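Local coordinates for sulfate transporter 4.1, chloroplastic (Arabidopsis thaliana, PDB 7LHV), which carries sulfate across membranes together with protons, as a symporter of the SLC26/SulP family that may help regulate sulfate assimilation, at residues L263-V266 and I267-M271; I218-G221 and L222-K226; K591-Y594 and Q595-T599; S620-V623 and E624-K628. All coordinates share one frame; numbering follows the deposited sequence.

Contact 1: residues L263-V266 and I267-M271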
loop_
_atom_site.group_PDB
_atom_site.type_symbol
_atom_site.label_atom_id
_atom_site.label_comp_id
_atom_site.label_asym_id
_atom_site.label_seq_id
_atom_site.Cartn_x
_atom_site.Cartn_y
_atom_site.Cartn_z
ATOM N N LEU A 263 -46.427 -8.195 -0.392
ATOM C CA LEU A 263 -47.147 -8.018 0.865
ATOM C C LEU A 263 -46.264 -8.339 2.064
ATOM O O LEU A 263 -46.279 -7.611 3.065
ATOM C CB LEU A 263 -48.410 -8.878 0.884
ATOM C CG LEU A 263 -49.499 -8.512 -0.124
ATOM C CD1 LEU A 263 -50.623 -9.533 -0.083
ATOM C CD2 LEU A 263 -50.030 -7.115 0.148
ATOM N N ILE A 264 -45.485 -9.420 1.984
ATOM C CA ILE A 264 -44.621 -9.776 3.105
ATOM C C ILE A 264 -43.571 -8.697 3.332
ATOM O O ILE A 264 -43.299 -8.307 4.473
ATOM C CB ILE A 264 -43.984 -11.159 2.876
ATOM C CG1 ILE A 264 -45.039 -12.255 3.017
ATOM C CG2 ILE A 264 -42.856 -11.395 3.862
ATOM C CD1 ILE A 264 -44.552 -13.625 2.616
ATOM N N LEU A 265 -42.970 -8.189 2.253
ATOM C CA LEU A 265 -41.965 -7.141 2.386
ATOM C C LEU A 265 -42.566 -5.866 2.963
ATOM O O LEU A 265 -41.947 -5.206 3.805
ATOM C CB LEU A 265 -41.316 -6.868 1.031
ATOM C CG LEU A 265 -40.214 -5.812 0.990
ATOM C CD1 LEU A 265 -39.061 -6.213 1.886
ATOM C CD2 LEU A 265 -39.743 -5.615 -0.437
ATOM N N VAL A 266 -43.774 -5.503 2.521
ATOM C CA VAL A 266 -44.430 -4.310 3.050
ATOM C C VAL A 266 -44.700 -4.468 4.540
ATOM O O VAL A 266 -44.451 -3.548 5.330
ATOM C CB VAL A 266 -45.725 -4.025 2.265
ATOM C CG1 VAL A 266 -46.651 -3.131 3.071
ATOM C CG2 VAL A 266 -45.399 -3.388 0.927
ATOM N N ILE A 267 -45.206 -5.633 4.950
ATOM C CA ILE A 267 -45.486 -5.863 6.364
ATOM C C ILE A 267 -44.201 -5.802 7.180
ATOM O O ILE A 267 -44.160 -5.195 8.257
ATOM C CB ILE A 267 -46.215 -7.205 6.554
ATOM C CG1 ILE A 267 -47.627 -7.130 5.971
ATOM C CG2 ILE A 267 -46.262 -7.584 8.024
ATOM C CD1 ILE A 267 -48.517 -6.123 6.656
ATOM N N LEU A 268 -43.131 -6.426 6.680
ATOM C CA LEU A 268 -41.863 -6.424 7.401
ATOM C C LEU A 268 -41.317 -5.012 7.556
ATOM O O LEU A 268 -40.859 -4.631 8.640
ATOM C CB LEU A 268 -40.848 -7.309 6.679
ATOM C CG LEU A 268 -40.672 -8.743 7.178
ATOM C CD1 LEU A 268 -42.006 -9.460 7.251
ATOM C CD2 LEU A 268 -39.711 -9.494 6.279
ATOM N N GLN A 269 -41.356 -4.218 6.484
ATOM C CA GLN A 269 -40.825 -2.863 6.558
ATOM C C GLN A 269 -41.678 -1.980 7.461
ATOM O O GLN A 269 -41.145 -1.145 8.202
ATOM C CB GLN A 269 -40.708 -2.268 5.157
ATOM C CG GLN A 269 -39.388 -2.593 4.476
ATOM C CD GLN A 269 -39.228 -1.892 3.144
ATOM O OE1 GLN A 269 -40.184 -1.346 2.596
ATOM N NE2 GLN A 269 -38.010 -1.903 2.615
ATOM N N VAL A 270 -43.001 -2.153 7.425
ATOM C CA VAL A 270 -43.874 -1.393 8.317
ATOM C C VAL A 270 -43.581 -1.740 9.771
ATOM O O VAL A 270 -43.484 -0.853 10.630
ATOM C CB VAL A 270 -45.351 -1.643 7.959
ATOM C CG1 VAL A 270 -46.252 -1.300 9.132
ATOM C CG2 VAL A 270 -45.739 -0.835 6.734
ATOM N N MET A 271 -43.430 -3.034 10.070
ATOM C CA MET A 271 -43.117 -3.443 11.435
ATOM C C MET A 271 -41.776 -2.881 11.885
ATOM O O MET A 271 -41.646 -2.399 13.015
ATOM C CB MET A 271 -43.117 -4.968 11.538
ATOM C CG MET A 271 -44.498 -5.593 11.507
ATOM S SD MET A 271 -44.439 -7.394 11.508
ATOM C CE MET A 271 -43.884 -7.711 13.179
#
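Leu-263 and Ile-267 are joined by the alpha-helical i to i+4 bond, N of Ile-267 to O of Leu-263 at 2.9 Å, inside helix 255-277, a predicted membrane-spanning helix of the sulfate permease domain. CG1 of Ile-267 turns back over the same acceptor, coming to 3.2 Å from Leu-263 O. One residue on, Ile-264 O takes the N-H of Leu-268, and here the two buried side chains meet as well. They run side by side in the same direction, with CG2 of Ile-264 4.0 Å from CD1 of Leu-268. With chi1 at -71°, CG1 lies beside the backbone N of Ile-264 and the methyl CG2 is left anti to that N; the residue also packs on Ala-433 and Ala-436 of helix 431-443. Leu-265 repeats the backbone bond with Gln-269. Its CD1 comes to 4.5 Å from CG of Gln-269, a loose approach, and both side chains lean on helix 431-443, Leu-265 on Ile-439 and Gln-269 on Ser-443. Val-266, on the surface with Val-270, closes the turn: its O accepts N of Val-270 with an N-H...O angle of 161°, and its CG1 methyl stands 4.4 Å from CG2 of Val-270.

Contact 2: residues I218-G221 and L222-K226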
loop_
_atom_site.group_PDB
_atom_site.type_symbol
_atom_site.label_atom_id
_atom_site.label_comp_id
_atom_site.label_asym_id
_atom_site.label_seq_id
_atom_site.Cartn_x
_atom_site.Cartn_y
_atom_site.Cartn_z
ATOM N N ILE A 218 -27.544 -3.522 -2.991
ATOM C CA ILE A 218 -28.355 -3.417 -4.204
ATOM C C ILE A 218 -28.259 -4.700 -5.024
ATOM O O ILE A 218 -29.263 -5.192 -5.556
ATOM C CB ILE A 218 -27.946 -2.181 -5.024
ATOM C CG1 ILE A 218 -28.346 -0.905 -4.289
ATOM C CG2 ILE A 218 -28.597 -2.210 -6.392
ATOM C CD1 ILE A 218 -27.824 0.350 -4.932
ATOM N N VAL A 219 -27.055 -5.262 -5.137
ATOM C CA VAL A 219 -26.877 -6.509 -5.879
ATOM C C VAL A 219 -27.661 -7.639 -5.224
ATOM O O VAL A 219 -28.286 -8.456 -5.909
ATOM C CB VAL A 219 -25.379 -6.847 -5.998
ATOM C CG1 VAL A 219 -25.191 -8.293 -6.421
ATOM C CG2 VAL A 219 -24.710 -5.918 -6.989
ATOM N N ILE A 220 -27.640 -7.707 -3.893
ATOM C CA ILE A 220 -28.367 -8.752 -3.177
ATOM C C ILE A 220 -29.864 -8.628 -3.423
ATOM O O ILE A 220 -30.552 -9.623 -3.684
ATOM C CB ILE A 220 -28.035 -8.693 -1.675
ATOM C CG1 ILE A 220 -26.615 -9.189 -1.415
ATOM C CG2 ILE A 220 -29.023 -9.514 -0.884
ATOM C CD1 ILE A 220 -26.079 -8.793 -0.063
ATOM N N GLY A 221 -30.394 -7.405 -3.345
ATOM C CA GLY A 221 -31.811 -7.214 -3.607
ATOM C C GLY A 221 -32.202 -7.589 -5.024
ATOM O O GLY A 221 -33.224 -8.250 -5.247
ATOM N N LEU A 222 -31.394 -7.178 -6.004
ATOM C CA LEU A 222 -31.700 -7.513 -7.390
ATOM C C LEU A 222 -31.516 -8.995 -7.682
ATOM O O LEU A 222 -32.120 -9.505 -8.628
ATOM C CB LEU A 222 -30.837 -6.684 -8.338
ATOM C CG LEU A 222 -31.328 -5.256 -8.576
ATOM C CD1 LEU A 222 -30.475 -4.568 -9.618
ATOM C CD2 LEU A 222 -32.787 -5.254 -8.994
ATOM N N SER A 223 -30.693 -9.695 -6.904
ATOM C CA SER A 223 -30.598 -11.141 -7.056
ATOM C C SER A 223 -31.802 -11.837 -6.438
ATOM O O SER A 223 -32.280 -12.845 -6.970
ATOM C CB SER A 223 -29.306 -11.655 -6.423
ATOM O OG SER A 223 -28.171 -11.218 -7.149
ATOM N N GLN A 224 -32.301 -11.314 -5.320
ATOM C CA GLN A 224 -33.419 -11.942 -4.630
ATOM C C GLN A 224 -34.770 -11.605 -5.243
ATOM O O GLN A 224 -35.757 -12.272 -4.918
ATOM C CB GLN A 224 -33.416 -11.544 -3.153
ATOM C CG GLN A 224 -32.229 -12.085 -2.389
ATOM C CD GLN A 224 -32.294 -13.583 -2.204
ATOM O OE1 GLN A 224 -33.039 -14.087 -1.366
ATOM N NE2 GLN A 224 -31.509 -14.307 -2.992
ATOM N N ILE A 225 -34.848 -10.591 -6.110
ATOM C CA ILE A 225 -36.122 -10.286 -6.759
ATOM C C ILE A 225 -36.585 -11.429 -7.661
ATOM O O ILE A 225 -37.760 -11.478 -8.047
ATOM C CB ILE A 225 -36.020 -8.965 -7.554
ATOM C CG1 ILE A 225 -37.405 -8.469 -7.972
ATOM C CG2 ILE A 225 -35.190 -9.161 -8.798
ATOM C CD1 ILE A 225 -38.285 -8.065 -6.814
ATOM N N LYS A 226 -35.691 -12.362 -8.002
ATOM C CA LYS A 226 -36.070 -13.459 -8.888
ATOM C C LYS A 226 -37.119 -14.364 -8.256
ATOM O O LYS A 226 -37.933 -14.959 -8.970
ATOM C CB LYS A 226 -34.832 -14.267 -9.285
ATOM C CG LYS A 226 -34.302 -15.191 -8.207
ATOM C CD LYS A 226 -32.976 -15.800 -8.618
ATOM C CE LYS A 226 -32.384 -16.639 -7.503
ATOM N NZ LYS A 226 -31.005 -17.091 -7.828
#
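A chi1 of -68° puts OG of Ser-223 beside its own backbone N, and from there the hydroxyl reaches back one turn to the carbonyl of Val-219. Gln-224 starts the same way, its chi1 of -66° setting CG 3.2 Å from Ile-220 O; the bend at chi2 (-70°) then leads the amide away from the preceding turn.

The grip on Val-219 O is the distinctive feature. OG of Ser-223 donates to it at 3.0 Å, lying 36° out of the carbonyl plane, while N of Ser-223 donates at 2.9 Å from the opposite face. One backbone oxygen therefore serves both the helix bond and a side-chain hydroxyl, and the polar OG finds its partner within its own helix. N of Ser-223 also makes a weak bond to Ile-220 O, whose main donor is Gln-224 N. Ile-225 N is only weakly bonded to Gly-221 O at 3.0 Å. Ile-218 and Leu-222 add an apolar approach, CG2 of the first 4.4 Å from CD1 of the second.

Neighbouring helices cover it: Ile-220 and Gln-224 pack on Val-438 of helix 431-443 and on Leu-119 of helix 91-119, whereas Val-219 packs on Ile-239 and Ser-223 on Ile-242 of helix 239-249. A serine hydroxyl returned to the carbonyl four residues back is a familiar way of satisfying a polar side chain in a membrane helix, and it is seen here in helix 206-229 of the permease domain, whose earlier part is predicted to span the membrane.

Contact 3: residues K591-Y594 and Q595-T599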
loop_
_atom_site.group_PDB
_atom_site.type_symbol
_atom_site.label_atom_id
_atom_site.label_comp_id
_atom_site.label_asym_id
_atom_site.label_seq_id
_atom_site.Cartn_x
_atom_site.Cartn_y
_atom_site.Cartn_z
ATOM N N LYS A 591 23.145 14.046 4.779
ATOM C CA LYS A 591 24.540 14.192 4.374
ATOM C C LYS A 591 24.652 14.672 2.930
ATOM O O LYS A 591 25.493 15.525 2.613
ATOM C CB LYS A 591 25.282 12.870 4.564
ATOM C CG LYS A 591 25.546 12.523 6.018
ATOM C CD LYS A 591 26.572 11.413 6.154
ATOM C CE LYS A 591 25.972 10.057 5.837
ATOM N NZ LYS A 591 26.864 8.950 6.275
ATOM N N GLU A 592 23.810 14.137 2.040
ATOM C CA GLU A 592 23.840 14.581 0.649
ATOM C C GLU A 592 23.484 16.060 0.526
ATOM O O GLU A 592 24.141 16.804 -0.213
ATOM C CB GLU A 592 22.897 13.730 -0.199
ATOM C CG GLU A 592 23.343 12.291 -0.358
ATOM C CD GLU A 592 22.352 11.460 -1.148
ATOM O OE1 GLU A 592 21.375 12.036 -1.670
ATOM O OE2 GLU A 592 22.551 10.231 -1.248
ATOM N N LEU A 593 22.444 16.504 1.236
ATOM C CA LEU A 593 22.074 17.917 1.199
ATOM C C LEU A 593 23.146 18.796 1.824
ATOM O O LEU A 593 23.372 19.917 1.362
ATOM C CB LEU A 593 20.722 18.150 1.876
ATOM C CG LEU A 593 19.435 17.918 1.078
ATOM C CD1 LEU A 593 19.378 18.907 -0.068
ATOM C CD2 LEU A 593 19.310 16.514 0.536
ATOM N N TYR A 594 23.818 18.319 2.873
ATOM C CA TYR A 594 24.914 19.104 3.432
ATOM C C TYR A 594 26.043 19.268 2.422
ATOM O O TYR A 594 26.614 20.358 2.285
ATOM C CB TYR A 594 25.444 18.458 4.707
ATOM C CG TYR A 594 26.747 19.068 5.150
ATOM C CD1 TYR A 594 26.795 20.363 5.641
ATOM C CD2 TYR A 594 27.936 18.362 5.051
ATOM C CE1 TYR A 594 27.985 20.929 6.038
ATOM C CE2 TYR A 594 29.132 18.922 5.445
ATOM C CZ TYR A 594 29.151 20.205 5.938
ATOM O OH TYR A 594 30.342 20.767 6.334
ATOM N N GLN A 595 26.386 18.192 1.710
ATOM C CA GLN A 595 27.428 18.292 0.695
ATOM C C GLN A 595 27.016 19.242 -0.424
ATOM O O GLN A 595 27.820 20.064 -0.881
ATOM C CB GLN A 595 27.755 16.907 0.140
ATOM C CG GLN A 595 28.481 16.010 1.129
ATOM C CD GLN A 595 28.638 14.592 0.625
ATOM O OE1 GLN A 595 27.900 14.148 -0.252
ATOM N NE2 GLN A 595 29.603 13.872 1.182
ATOM N N GLU A 596 25.761 19.152 -0.871
ATOM C CA GLU A 596 25.291 20.055 -1.917
ATOM C C GLU A 596 25.255 21.503 -1.437
ATOM O O GLU A 596 25.447 22.424 -2.237
ATOM C CB GLU A 596 23.910 19.626 -2.410
ATOM C CG GLU A 596 23.886 18.284 -3.117
ATOM C CD GLU A 596 22.481 17.842 -3.475
ATOM O OE1 GLU A 596 21.540 18.641 -3.294
ATOM O OE2 GLU A 596 22.315 16.693 -3.937
ATOM N N TYR A 597 24.995 21.723 -0.147
ATOM C CA TYR A 597 25.021 23.075 0.401
ATOM C C TYR A 597 26.442 23.619 0.463
ATOM O O TYR A 597 26.668 24.807 0.208
ATOM C CB TYR A 597 24.369 23.087 1.782
ATOM C CG TYR A 597 22.859 23.047 1.740
ATOM C CD1 TYR A 597 22.169 23.464 0.614
ATOM C CD2 TYR A 597 22.126 22.593 2.823
ATOM C CE1 TYR A 597 20.793 23.427 0.568
ATOM C CE2 TYR A 597 20.748 22.554 2.783
ATOM C CZ TYR A 597 20.088 22.973 1.654
ATOM O OH TYR A 597 18.715 22.939 1.605
ATOM N N LYS A 598 27.412 22.771 0.818
ATOM C CA LYS A 598 28.814 23.170 0.708
ATOM C C LYS A 598 29.189 23.507 -0.729
ATOM O O LYS A 598 29.978 24.429 -0.968
ATOM C CB LYS A 598 29.733 22.078 1.257
ATOM C CG LYS A 598 29.568 21.756 2.737
ATOM C CD LYS A 598 30.137 22.881 3.609
ATOM C CE LYS A 598 29.106 23.899 4.061
ATOM N NZ LYS A 598 29.716 24.897 4.985
ATOM N N THR A 599 28.645 22.771 -1.698
ATOM C CA THR A 599 28.881 23.126 -3.093
ATOM C C THR A 599 28.311 24.504 -3.409
ATOM O O THR A 599 28.929 25.289 -4.137
ATOM C CB THR A 599 28.278 22.069 -4.018
ATOM O OG1 THR A 599 28.889 20.801 -3.751
ATOM C CG2 THR A 599 28.513 22.437 -5.474
#
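The carbonyls of Lys-591 to Tyr-594 accept the N-H groups of Gln-595 to Lys-598, regular alpha-helical geometry near the C-terminal end of helix 584-599, the crossover helix of a beta-alpha-beta unit of the STAS domain, between strands 569-575 and 603-606. The bond from Tyr-597 N to Leu-593 O is the most bent, with an N-H...O angle of 147°. Farther along, Thr-599 OG1 joins its own backbone N on Gln-595 O, the two donors arriving from opposite faces of that carbonyl.

Among the side chains, Tyr-594 and Lys-598 carry the contact. CG of Lys-598 sits over one face of the Tyr-594 ring, 3.9 Å from its centroid and 23° off the normal, a CH-pi contact displaced toward the rim. The bend of the lysine at chi2 (-73°) carries CD to 3.5 Å from Tyr-594 OH; NZ goes on to Gln-603 OE1. A serine in place of Tyr-594 has no ring face, and the methylenes of Lys-598 would probably be freer to turn.

The Tyr-597 ring has Leu-593 O over one face, CG of the ring being 3.2 Å from that oxygen, and its OH is hydrogen-bonded to Leu-549 O. The carboxylates of Glu-592 and Glu-596 stand near each other without touching, OE1 of the first 5.3 Å from OE2 of the second, and Glu-596 forms a salt bridge to Arg-550. That arginine probably offsets the negative charge gathered by Glu-592, Glu-596 and nearby Glu-553.

Contact 4: residues S620-V623 and E624-K628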
loop_
_atom_site.group_PDB
_atom_site.type_symbol
_atom_site.label_atom_id
_atom_site.label_comp_id
_atom_site.label_asym_id
_atom_site.label_seq_id
_atom_site.Cartn_x
_atom_site.Cartn_y
_atom_site.Cartn_z
ATOM N N SER A 620 25.416 7.673 12.464
ATOM C CA SER A 620 25.647 7.733 11.025
ATOM C C SER A 620 26.890 8.527 10.652
ATOM O O SER A 620 27.275 8.519 9.477
ATOM C CB SER A 620 24.431 8.331 10.318
ATOM O OG SER A 620 24.250 9.688 10.676
ATOM N N GLY A 621 27.520 9.211 11.603
ATOM C CA GLY A 621 28.691 10.007 11.309
ATOM C C GLY A 621 28.408 11.400 10.797
ATOM O O GLY A 621 29.340 12.077 10.347
ATOM N N MET A 622 27.153 11.850 10.841
ATOM C CA MET A 622 26.824 13.181 10.345
ATOM C C MET A 622 27.406 14.278 11.226
ATOM O O MET A 622 27.759 15.350 10.720
ATOM C CB MET A 622 25.308 13.335 10.233
ATOM C CG MET A 622 24.871 14.662 9.650
ATOM S SD MET A 622 23.089 14.796 9.440
ATOM C CE MET A 622 22.960 16.483 8.855
ATOM N N VAL A 623 27.507 14.040 12.536
ATOM C CA VAL A 623 28.039 15.060 13.439
ATOM C C VAL A 623 29.481 15.388 13.082
ATOM O O VAL A 623 29.878 16.559 13.047
ATOM C CB VAL A 623 27.914 14.600 14.903
ATOM C CG1 VAL A 623 28.673 15.544 15.818
ATOM C CG2 VAL A 623 26.458 14.531 15.310
ATOM N N GLU A 624 30.289 14.362 12.811
ATOM C CA GLU A 624 31.672 14.598 12.417
ATOM C C GLU A 624 31.761 15.253 11.046
ATOM O O GLU A 624 32.672 16.050 10.800
ATOM C CB GLU A 624 32.451 13.285 12.431
ATOM C CG GLU A 624 32.613 12.672 13.812
ATOM C CD GLU A 624 33.484 13.512 14.726
ATOM O OE1 GLU A 624 34.411 14.180 14.220
ATOM O OE2 GLU A 624 33.241 13.506 15.952
ATOM N N LEU A 625 30.833 14.931 10.143
ATOM C CA LEU A 625 30.883 15.491 8.795
ATOM C C LEU A 625 30.546 16.977 8.798
ATOM O O LEU A 625 31.253 17.783 8.183
ATOM C CB LEU A 625 29.936 14.726 7.873
ATOM C CG LEU A 625 29.663 15.374 6.515
ATOM C CD1 LEU A 625 30.832 15.154 5.576
ATOM C CD2 LEU A 625 28.382 14.834 5.910
ATOM N N VAL A 626 29.469 17.364 9.485
ATOM C CA VAL A 626 29.036 18.757 9.462
ATOM C C VAL A 626 29.638 19.586 10.588
ATOM O O VAL A 626 29.587 20.823 10.529
ATOM C CB VAL A 626 27.503 18.868 9.519
ATOM C CG1 VAL A 626 26.864 18.004 8.452
ATOM C CG2 VAL A 626 26.998 18.489 10.889
ATOM N N GLY A 627 30.201 18.952 11.612
ATOM C CA GLY A 627 30.783 19.688 12.714
ATOM C C GLY A 627 29.875 19.745 13.923
ATOM O O GLY A 627 28.666 19.955 13.791
ATOM N N LYS A 628 30.449 19.556 15.112
ATOM C CA LYS A 628 29.648 19.579 16.330
ATOM C C LYS A 628 29.176 20.990 16.666
ATOM O O LYS A 628 28.152 21.156 17.336
ATOM C CB LYS A 628 30.449 18.987 17.490
ATOM C CG LYS A 628 29.706 18.933 18.814
ATOM C CD LYS A 628 28.579 17.915 18.766
ATOM C CE LYS A 628 27.898 17.777 20.118
ATOM N NZ LYS A 628 26.749 16.830 20.064
#
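Val-626 bends back over the carbonyl of Met-622, whose oxygen also takes its backbone N at 2.9 Å. Followed outward, its CB lies 3.7 Å from Met-622 O. The side chain then forks: chi1 of -52° puts CG1 beside the backbone N, anti to the carbonyl carbon, and CG2 between the two. CG2 approaches Met-622 O to 3.2 Å, while CG1 reaches past that oxygen to CG of Met-622 at 4.1 Å. The methionine, extended throughout, crosses the valine at a slant and packs on Leu-590 and Ile-617. Val-626 itself also touches Tyr-594 of helix 584-599 and Phe-631. An alanine here lacks both methyl branches, and a gap is likely to open between Met-622, Tyr-594 and Phe-631.

Glycines frame the short helix 622-626 of the STAS domain. Gly-621, with a positive phi of 84°, ends helix 611-620 in a Schellman motif and at the same time is the N-cap residue of the next helix; its O accepts N of Leu-625 at 3.2 Å. Gly-627, also at positive phi, leaves the helix while its N still bonds to Val-623 O at 2.8 Å. At both places a side chain would press on the preceding carbonyl, so the backbone there suits glycine.

Past this turn, Lys-628 runs beside Val-623, with CD 3.8 Å from CG1. The lysine thus gives its aliphatic part to the valine; beyond the backbone bond, the side chains of Met-622 and Val-626 meet through apolar contact, while the charged Glu-624 and Lys-628 stay exposed.

Along the chain the order is contact 2, contact 1, contact 3, contact 4. Contacts 1 and 2 lie in the permease domain, their centres 17 Å apart; they do not touch, but helices 255-277 and 206-229 both pack on helix 431-443. Contacts 3 and 4 belong to the STAS domain, across the chain's centre, and contacts 1 and 3 have centres 74 Å apart. Contacts 3 and 4, with centres 12 Å apart, meet directly: helix 584-599, the crossover between parallel strands 569-575 and 603-606, carries helix 622-626, with Tyr-594 packed on Val-626 and a probable hydrogen bond from Lys-591 NZ to Ser-620 O. Residues of both also touch the second subunit, placing this STAS surface at the dimer interface.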